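Local coordinates for putative large adhesion protein (Lap) involved in biofilm formation (Marinobacter hydrocarbonoclasticus ATCC 49840, PDB 6M8M) that probably anchors the bacterium during biofilm formation, its PA14 domain binding sugars such as glucose with the help of calcium, at residues A[84-96]-A[106-118]. Residues are numbered along the deposited sequence; the frame is centred on the assembly and turned at random.
With CA (calcium ion), chain C; CA (calcium ion), chain D.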
loop_
_atom_site.group_PDB
_atom_site.type_symbol
_atom_site.label_atom_id
_atom_site.label_comp_id
_atom_site.label_asym_id
_atom_site.label_seq_id
_atom_site.Cartn_x
_atom_site.Cartn_y
_atom_site.Cartn_z
ATOM N N SER A 84 16.822 0.685 -2.194
ATOM C CA SER A 84 17.398 -0.112 -3.274
ATOM C C SER A 84 17.835 -1.453 -2.713
ATOM O O SER A 84 17.909 -1.652 -1.510
ATOM C CB SER A 84 18.592 0.605 -3.915
ATOM O OG SER A 84 18.180 1.781 -4.585
ATOM N N GLY A 85 18.110 -2.397 -3.607
ATOM C CA GLY A 85 18.526 -3.712 -3.175
ATOM C C GLY A 85 17.405 -4.621 -2.744
ATOM O O GLY A 85 17.642 -5.539 -1.942
ATOM N N ASP A 86 16.186 -4.375 -3.244
ATOM C CA ASP A 86 14.981 -5.154 -3.007
ATOM C C ASP A 86 14.291 -4.774 -1.704
ATOM O O ASP A 86 14.915 -4.778 -0.633
ATOM C CB ASP A 86 15.223 -6.668 -2.950
ATOM C CG ASP A 86 15.978 -7.224 -4.144
ATOM O OD1 ASP A 86 15.945 -6.642 -5.251
ATOM O OD2 ASP A 86 16.597 -8.296 -3.978
ATOM N N LEU A 87 12.985 -4.509 -1.763
ATOM C CA LEU A 87 12.227 -4.321 -0.533
ATOM C C LEU A 87 12.351 -5.529 0.380
ATOM O O LEU A 87 12.346 -5.383 1.607
ATOM C CB LEU A 87 10.765 -4.046 -0.865
ATOM C CG LEU A 87 9.837 -3.868 0.326
ATOM C CD1 LEU A 87 10.361 -2.813 1.292
ATOM C CD2 LEU A 87 8.448 -3.474 -0.156
ATOM N N GLY A 88 12.473 -6.726 -0.192
ATOM C CA GLY A 88 12.640 -7.931 0.584
ATOM C C GLY A 88 14.042 -8.217 1.072
ATOM O O GLY A 88 14.271 -9.249 1.711
ATOM N N GLY A 89 14.995 -7.344 0.809
ATOM C CA GLY A 89 16.352 -7.561 1.264
ATOM C C GLY A 89 16.513 -7.344 2.755
ATOM O O GLY A 89 15.685 -6.740 3.428
ATOM N N ASN A 90 17.635 -7.827 3.293
ATOM C CA ASN A 90 17.889 -7.717 4.726
ATOM C C ASN A 90 17.804 -6.260 5.173
ATOM O O ASN A 90 18.464 -5.388 4.606
ATOM C CB ASN A 90 19.267 -8.301 5.048
ATOM C CG ASN A 90 19.413 -8.702 6.516
ATOM O OD1 ASN A 90 18.545 -9.329 7.108
ATOM N ND2 ASN A 90 20.566 -8.374 7.090
ATOM N N GLY A 91 16.984 -6.006 6.188
ATOM C CA GLY A 91 16.812 -4.684 6.749
ATOM C C GLY A 91 16.019 -3.715 5.905
ATOM O O GLY A 91 15.822 -2.575 6.324
ATOM N N LYS A 92 15.549 -4.121 4.731
ATOM C CA LYS A 92 15.027 -3.146 3.775
ATOM C C LYS A 92 13.603 -2.693 4.090
ATOM O O LYS A 92 13.292 -1.508 3.934
ATOM C CB LYS A 92 15.174 -3.672 2.339
ATOM C CG LYS A 92 16.625 -3.774 1.888
ATOM C CD LYS A 92 17.214 -2.378 1.656
ATOM C CE LYS A 92 18.714 -2.397 1.415
ATOM N NZ LYS A 92 19.129 -3.360 0.379
ATOM N N VAL A 93 12.722 -3.583 4.547
ATOM C CA VAL A 93 11.375 -3.128 4.872
ATOM C C VAL A 93 11.436 -2.156 6.044
ATOM O O VAL A 93 10.674 -1.184 6.097
ATOM C CB VAL A 93 10.388 -4.290 5.113
ATOM C CG1 VAL A 93 10.758 -5.130 6.306
ATOM C CG2 VAL A 93 8.977 -3.733 5.265
ATOM N N GLN A 94 12.360 -2.371 6.984
ATOM C CA GLN A 94 12.505 -1.446 8.100
ATOM C C GLN A 94 12.879 -0.056 7.594
ATOM O O GLN A 94 12.272 0.945 7.994
ATOM C CB GLN A 94 13.545 -1.976 9.085
ATOM C CG GLN A 94 13.100 -3.196 9.880
ATOM C CD GLN A 94 13.248 -4.518 9.152
ATOM O OE1 GLN A 94 13.849 -4.611 8.084
ATOM N NE2 GLN A 94 12.709 -5.562 9.755
ATOM N N SER A 95 13.856 0.028 6.694
ATOM C CA SER A 95 14.221 1.326 6.137
ATOM C C SER A 95 13.077 1.924 5.327
ATOM O O SER A 95 12.793 3.125 5.422
ATOM C CB SER A 95 15.471 1.178 5.277
ATOM O OG SER A 95 16.577 0.762 6.058
ATOM N N PHE A 96 12.409 1.093 4.521
ATOM C CA PHE A 96 11.314 1.549 3.661
ATOM C C PHE A 96 10.209 2.222 4.447
ATOM O O PHE A 96 9.696 3.258 4.018
ATOM C CB PHE A 96 10.804 0.304 2.918
ATOM C CG PHE A 96 9.582 0.475 2.039
ATOM C CD1 PHE A 96 9.708 0.891 0.722
ATOM C CD2 PHE A 96 8.347 0.059 2.480
ATOM C CE1 PHE A 96 8.614 0.938 -0.113
ATOM C CE2 PHE A 96 7.242 0.103 1.651
ATOM C CZ PHE A 96 7.391 0.536 0.344
ATOM N N THR A 106 7.488 -8.036 13.781
ATOM C CA THR A 106 8.665 -8.886 13.749
ATOM C C THR A 106 9.488 -8.412 12.563
ATOM O O THR A 106 9.016 -7.620 11.738
ATOM C CB THR A 106 8.274 -10.361 13.607
ATOM O OG1 THR A 106 9.424 -11.180 13.841
ATOM C CG2 THR A 106 7.714 -10.663 12.236
ATOM N N ASP A 107 10.708 -8.923 12.452
ATOM C CA ASP A 107 11.507 -8.752 11.242
ATOM C C ASP A 107 11.140 -9.899 10.311
ATOM O O ASP A 107 11.512 -11.052 10.588
ATOM C CB ASP A 107 12.986 -8.777 11.571
ATOM C CG ASP A 107 13.870 -8.596 10.348
ATOM O OD1 ASP A 107 13.331 -8.479 9.221
ATOM O OD2 ASP A 107 15.118 -8.556 10.496
ATOM N N PRO A 108 10.376 -9.663 9.255
ATOM C CA PRO A 108 9.965 -10.769 8.387
ATOM C C PRO A 108 11.150 -11.348 7.632
ATOM O O PRO A 108 12.173 -10.700 7.442
ATOM C CB PRO A 108 8.966 -10.114 7.432
ATOM C CG PRO A 108 9.424 -8.695 7.351
ATOM C CD PRO A 108 9.990 -8.347 8.713
ATOM N N GLU A 109 10.999 -12.589 7.196
ATOM C CA GLU A 109 12.044 -13.225 6.409
ATOM C C GLU A 109 12.340 -12.405 5.162
ATOM O O GLU A 109 11.474 -11.695 4.640
ATOM C CB GLU A 109 11.613 -14.640 6.023
ATOM C CG GLU A 109 10.467 -14.680 5.041
ATOM C CD GLU A 109 9.771 -16.032 4.996
ATOM O OE1 GLU A 109 9.002 -16.345 5.934
ATOM O OE2 GLU A 109 9.991 -16.784 4.029
ATOM N N ASN A 110 13.582 -12.486 4.710
ATOM C CA ASN A 110 14.002 -11.808 3.494
ATOM C C ASN A 110 13.591 -12.605 2.254
ATOM O O ASN A 110 13.439 -13.828 2.297
ATOM C CB ASN A 110 15.515 -11.644 3.498
ATOM C CG ASN A 110 16.010 -10.859 4.697
ATOM O OD1 ASN A 110 15.297 -10.018 5.245
ATOM N ND2 ASN A 110 17.226 -11.138 5.124
ATOM N N SER A 111 13.407 -11.901 1.137
ATOM C CA SER A 111 12.962 -12.549 -0.083
ATOM C C SER A 111 13.251 -11.667 -1.286
ATOM O O SER A 111 13.603 -10.495 -1.158
ATOM C CB SER A 111 11.469 -12.865 -0.020
ATOM O OG SER A 111 10.704 -11.674 0.140
ATOM N N SER A 112 13.059 -12.248 -2.470
ATOM C CA SER A 112 13.310 -11.537 -3.719
ATOM C C SER A 112 12.286 -10.440 -3.965
ATOM O O SER A 112 12.629 -9.374 -4.495
ATOM C CB SER A 112 13.299 -12.534 -4.879
ATOM O OG SER A 112 12.047 -13.187 -4.997
ATOM N N ASP A 113 11.020 -10.705 -3.656
ATOM C CA ASP A 113 9.893 -9.842 -3.961
ATOM C C ASP A 113 9.145 -9.572 -2.660
ATOM O O ASP A 113 9.282 -10.300 -1.675
ATOM C CB ASP A 113 8.939 -10.502 -4.962
ATOM C CG ASP A 113 9.564 -10.764 -6.345
ATOM O OD1 ASP A 113 10.671 -11.353 -6.435
ATOM O OD2 ASP A 113 8.942 -10.391 -7.363
ATOM N N ALA A 114 8.276 -8.567 -2.661
ATOM C CA ALA A 114 7.569 -8.223 -1.434
ATOM C C ALA A 114 6.239 -7.573 -1.764
ATOM O O ALA A 114 6.099 -6.883 -2.771
ATOM C CB ALA A 114 8.409 -7.285 -0.577
ATOM N N ILE A 115 5.272 -7.777 -0.873
ATOM C CA ILE A 115 3.919 -7.256 -1.026
ATOM C C ILE A 115 3.538 -6.545 0.262
ATOM O O ILE A 115 3.811 -7.052 1.362
ATOM C CB ILE A 115 2.926 -8.405 -1.298
ATOM C CG1 ILE A 115 3.225 -9.080 -2.640
ATOM C CG2 ILE A 115 1.491 -7.923 -1.265
ATOM C CD1 ILE A 115 2.622 -10.455 -2.786
ATOM N N VAL A 116 2.874 -5.393 0.131
ATOM C CA VAL A 116 2.302 -4.684 1.272
ATOM C C VAL A 116 0.816 -4.506 1.024
ATOM O O VAL A 116 0.399 -4.135 -0.082
ATOM C CB VAL A 116 2.974 -3.311 1.467
ATOM C CG1 VAL A 116 2.298 -2.530 2.589
ATOM C CG2 VAL A 116 4.450 -3.476 1.724
ATOM N N LYS A 117 0.013 -4.755 2.053
ATOM C CA LYS A 117 -1.412 -4.465 2.035
ATOM C C LYS A 117 -1.731 -3.522 3.173
ATOM O O LYS A 117 -1.234 -3.695 4.289
ATOM C CB LYS A 117 -2.199 -5.751 2.167
ATOM C CG LYS A 117 -3.691 -5.563 2.221
ATOM C CD LYS A 117 -4.374 -6.920 2.158
ATOM C CE LYS A 117 -5.860 -6.826 2.391
ATOM N NZ LYS A 117 -6.456 -8.194 2.308
ATOM N N LEU A 118 -2.538 -2.524 2.885
ATOM C CA LEU A 118 -2.986 -1.551 3.871
ATOM C C LEU A 118 -4.497 -1.489 3.829
ATOM O O LEU A 118 -5.079 -1.357 2.753
ATOM C CB LEU A 118 -2.403 -0.169 3.553
ATOM C CG LEU A 118 -0.888 -0.051 3.747
ATOM C CD1 LEU A 118 -0.308 1.051 2.884
ATOM C CD2 LEU A 118 -0.567 0.220 5.210
HETATM CA CA CA C . 14.000 -9.265 7.063
HETATM CA CA CA D . 11.039 -10.627 -8.724
HETATM O O HOH W 1 16.220 -9.839 -1.821
HETATM O O HOH W 2 11.695 -7.173 -2.973
HETATM O O HOH W 3 16.124 -8.363 7.956
HETATM O O HOH W 4 13.964 -6.921 6.546
HETATM O O HOH W 5 11.394 -5.227 12.314
HETATM O O HOH W 6 12.359 -8.922 5.286
HETATM O O HOH W 7 14.987 -11.199 8.074
HETATM O O HOH W 8 12.262 -9.701 -10.652
#
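Q94 and N90 reach from the 84-96 segment to D107 and N110, two side chains already engaged by a calcium ion. D107 OD1 lies 2.4 Å from the metal, and Q94 NE2 donates to the same oxygen at 3.0 Å. That donor sits 80° out of the carboxylate plane, so it meets OD1 from above, whereas the acceptor lies close to the plane of the Q94 amide. The bend of the Q94 chain at chi2 (82°) carries the amide to this position, and its OE1 accepts a hydrogen bond from a calcium-bound water. N110 divides its amide: OD1 binds the metal and ND2 donates to N90 OD1 at 3.0 Å, nearly straight (163°) although the two amide planes are strongly inclined. A second metal water donates to N90 OD1 and to D107 OD2. P108 O and four waters in all complete the seven ligands.

Beside this site V93 CG1 packs against P108 CG of the pyrrolidine ring at 3.9 Å, and Y42 of strand 38-45 touches both residues. At the type I turn from D86 to G89, S111 N donates to G88 O at 2.8 Å. Two waters extend this link, one joining D86 OD2 to S111 O, the other G88 N to S112 O. D86 OD1 turns instead to G184 N, in the glucose pocket. Further in, L87 CG rests on A114 CB at 3.8 Å, while D113, facing away, chelates another calcium with both carboxylate oxygens.

The contact thus holds the turn and helix 92-96, which follow strand 79-83, against the calcium-bearing loop leading into strand 113-122 of the PA14 domain. No protein ligand of the first calcium comes from 84-96; that segment supplies a second shell. By gripping D107, N110 and two of the four metal waters, it would fix ligand rotation, and the calcium probably polarises the bound waters toward their acceptors.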